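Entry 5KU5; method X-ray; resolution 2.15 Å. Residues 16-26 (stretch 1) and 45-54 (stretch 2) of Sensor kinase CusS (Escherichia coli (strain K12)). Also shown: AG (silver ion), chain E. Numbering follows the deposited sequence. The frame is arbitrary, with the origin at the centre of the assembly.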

# COMPACT_ATOMS: atom_id res chain seq x y z
N GLU A 16 -2.27 0.28 -8.90
CA GLU A 16 -3.36 0.52 -7.94
C GLU A 16 -3.42 1.98 -7.47
O GLU A 16 -4.52 2.53 -7.35
CB GLU A 16 -3.25 -0.42 -6.74
CG GLU A 16 -3.50 -1.87 -7.11
CD GLU A 16 -3.35 -2.83 -5.95
OE1 GLU A 16 -3.25 -2.37 -4.78
OE2 GLU A 16 -3.34 -4.05 -6.19
N ILE A 17 -2.27 2.59 -7.23
CA ILE A 17 -2.20 4.02 -6.90
C ILE A 17 -2.74 4.86 -8.06
O ILE A 17 -3.49 5.80 -7.85
CB ILE A 17 -0.77 4.48 -6.53
CG1 ILE A 17 -0.33 3.85 -5.20
CG2 ILE A 17 -0.69 6.01 -6.41
CD1 ILE A 17 1.17 3.75 -5.04
N SER A 18 -2.35 4.50 -9.28
CA SER A 18 -2.81 5.20 -10.48
C SER A 18 -4.34 5.16 -10.62
O SER A 18 -4.96 6.19 -10.90
CB SER A 18 -2.15 4.63 -11.73
OG SER A 18 -2.42 5.44 -12.85
N ALA A 19 -4.93 3.98 -10.42
CA ALA A 19 -6.38 3.81 -10.53
C ALA A 19 -7.15 4.54 -9.43
O ALA A 19 -8.22 5.07 -9.69
CB ALA A 19 -6.75 2.33 -10.52
N THR A 20 -6.61 4.54 -8.21
CA THR A 20 -7.23 5.26 -7.09
C THR A 20 -7.23 6.77 -7.34
O THR A 20 -8.27 7.41 -7.26
CB THR A 20 -6.51 4.95 -5.76
OG1 THR A 20 -6.45 3.54 -5.57
CG2 THR A 20 -7.24 5.59 -4.58
N LEU A 21 -6.06 7.33 -7.66
CA LEU A 21 -5.94 8.77 -7.86
C LEU A 21 -6.65 9.26 -9.13
O LEU A 21 -7.12 10.40 -9.17
CB LEU A 21 -4.47 9.20 -7.86
CG LEU A 21 -3.69 8.94 -6.57
CD1 LEU A 21 -2.30 9.53 -6.67
CD2 LEU A 21 -4.41 9.48 -5.34
N GLU A 22 -6.73 8.41 -10.15
CA GLU A 22 -7.49 8.71 -11.37
C GLU A 22 -8.98 8.91 -11.08
O GLU A 22 -9.58 9.85 -11.60
CB GLU A 22 -7.29 7.61 -12.41
CG GLU A 22 -8.00 7.82 -13.74
CD GLU A 22 -7.54 6.84 -14.80
OE1 GLU A 22 -7.35 5.65 -14.49
OE2 GLU A 22 -7.36 7.27 -15.96
N ARG A 23 -9.56 8.03 -10.27
CA ARG A 23 -10.95 8.16 -9.81
C ARG A 23 -11.17 9.44 -9.02
O ARG A 23 -12.14 10.16 -9.25
CB ARG A 23 -11.36 6.97 -8.94
CG ARG A 23 -11.52 5.65 -9.68
CD ARG A 23 -11.44 4.48 -8.72
NE ARG A 23 -12.08 3.27 -9.26
CZ ARG A 23 -13.18 2.68 -8.80
NH1 ARG A 23 -13.85 3.14 -7.73
NH2 ARG A 23 -13.64 1.58 -9.41
N VAL A 24 -10.26 9.71 -8.08
CA VAL A 24 -10.31 10.92 -7.25
C VAL A 24 -10.37 12.18 -8.13
O VAL A 24 -11.22 13.04 -7.93
CB VAL A 24 -9.11 10.99 -6.27
CG1 VAL A 24 -8.94 12.38 -5.65
CG2 VAL A 24 -9.25 9.95 -5.17
N LEU A 25 -9.49 12.25 -9.12
CA LEU A 25 -9.32 13.47 -9.92
C LEU A 25 -10.34 13.69 -11.05
O LEU A 25 -10.35 14.77 -11.65
CB LEU A 25 -7.88 13.57 -10.44
CG LEU A 25 -6.87 13.92 -9.33
CD1 LEU A 25 -5.44 13.60 -9.74
CD2 LEU A 25 -6.99 15.39 -8.93
N ASN A 26 -11.20 12.71 -11.35
CA ASN A 26 -12.34 12.93 -12.24
C ASN A 26 -13.68 12.46 -11.65
O ASN A 26 -14.60 12.10 -12.40
CB ASN A 26 -12.07 12.33 -13.65
CG ASN A 26 -12.14 10.81 -13.68
OD1 ASN A 26 -12.30 10.14 -12.66
ND2 ASN A 26 -12.03 10.25 -14.89
N GLY A 45 -1.21 11.42 3.52
CA GLY A 45 -1.10 10.21 4.32
C GLY A 45 -0.06 9.18 3.87
O GLY A 45 0.24 8.25 4.63
N TYR A 46 0.49 9.33 2.66
CA TYR A 46 1.45 8.36 2.11
C TYR A 46 2.80 8.38 2.83
O TYR A 46 3.35 9.45 3.08
CB TYR A 46 1.71 8.61 0.61
CG TYR A 46 0.57 8.33 -0.37
CD1 TYR A 46 -0.45 7.40 -0.10
CD2 TYR A 46 0.54 8.98 -1.61
CE1 TYR A 46 -1.46 7.16 -1.01
CE2 TYR A 46 -0.47 8.74 -2.53
CZ TYR A 46 -1.47 7.83 -2.23
OH TYR A 46 -2.46 7.59 -3.15
N SER A 47 3.32 7.19 3.13
CA SER A 47 4.63 7.03 3.77
C SER A 47 5.79 6.86 2.78
O SER A 47 6.93 7.20 3.10
CB SER A 47 4.61 5.83 4.72
OG SER A 47 4.67 4.61 3.99
N ASN A 48 5.49 6.31 1.60
CA ASN A 48 6.52 5.92 0.62
C ASN A 48 6.23 6.32 -0.84
O ASN A 48 6.82 5.76 -1.77
CB ASN A 48 6.73 4.40 0.72
CG ASN A 48 5.50 3.60 0.29
OD1 ASN A 48 4.37 4.10 0.31
ND2 ASN A 48 5.72 2.35 -0.08
N VAL A 49 5.33 7.28 -1.03
CA VAL A 49 4.92 7.72 -2.37
C VAL A 49 4.92 9.25 -2.44
O VAL A 49 4.44 9.92 -1.52
CB VAL A 49 3.52 7.18 -2.74
CG1 VAL A 49 3.00 7.78 -4.05
CG2 VAL A 49 3.54 5.66 -2.83
N LEU A 50 5.48 9.78 -3.52
CA LEU A 50 5.39 11.21 -3.84
C LEU A 50 4.63 11.34 -5.15
O LEU A 50 4.77 10.49 -6.04
CB LEU A 50 6.77 11.82 -4.01
CG LEU A 50 7.66 11.86 -2.77
CD1 LEU A 50 9.06 12.29 -3.16
CD2 LEU A 50 7.08 12.78 -1.70
N ILE A 51 3.81 12.38 -5.26
CA ILE A 51 3.11 12.67 -6.50
C ILE A 51 3.26 14.14 -6.89
O ILE A 51 3.53 14.99 -6.04
CB ILE A 51 1.61 12.24 -6.46
CG1 ILE A 51 0.75 13.22 -5.65
CG2 ILE A 51 1.46 10.82 -5.92
CD1 ILE A 51 -0.02 14.22 -6.49
N SER A 52 3.08 14.41 -8.18
CA SER A 52 3.03 15.77 -8.69
C SER A 52 1.98 15.84 -9.79
O SER A 52 1.94 14.98 -10.68
CB SER A 52 4.38 16.19 -9.25
OG SER A 52 4.34 17.53 -9.71
N LEU A 53 1.13 16.87 -9.72
CA LEU A 53 0.07 17.08 -10.69
C LEU A 53 0.39 18.33 -11.50
O LEU A 53 0.52 19.42 -10.94
CB LEU A 53 -1.27 17.23 -9.97
CG LEU A 53 -2.54 17.12 -10.82
CD1 LEU A 53 -2.72 15.71 -11.36
CD2 LEU A 53 -3.75 17.55 -10.02
N ALA A 54 0.54 18.15 -12.81
CA ALA A 54 0.82 19.25 -13.74
C ALA A 54 -0.45 19.64 -14.47
O ALA A 54 -1.30 18.79 -14.73
CB ALA A 54 1.90 18.84 -14.73
AG AG E . 8.93 8.50 2.38

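How do the two backbones lie together? Stretch 1 is helical from its first residue through at least V24, and the strand 49–54 runs alongside the helix with its N-to-C direction 44° from the helix, the axes approaching to 11.9 Å. The helix holds itself together by i-to-i+4 bonds such as L21 N to I17 O, 3.0 Å. No hydrogen bond crosses between the stretches, so side chains make the contact.

Why do I17, L21 and L25 face the strand? A four-residue step brings a helix back to nearly the same side, while alternate strand residues share a face. Hence I17 pairs with V49, L21 with I51 and L25 with L53, all pointing toward the other stretch.

What does I17 do, with the largest covered area? I17 CD1 lies 3.8 Å from V49 CG2, a purely apolar contact, while I17 CG2 sits 4.0 Å from Y46 OH.

How does Y46, almost as well covered, reach the helix from the loop before the strand? Its ring extends far enough to set Y46 OH 3.5 Å from L21 CD2, a van der Waals contact.

What completes the row? L21 CD1 meets I51 CG2 at 4.0 Å, and L25 CD1 meets L53 CD1 at 3.8 Å, methyl against methyl, with all four residues buried.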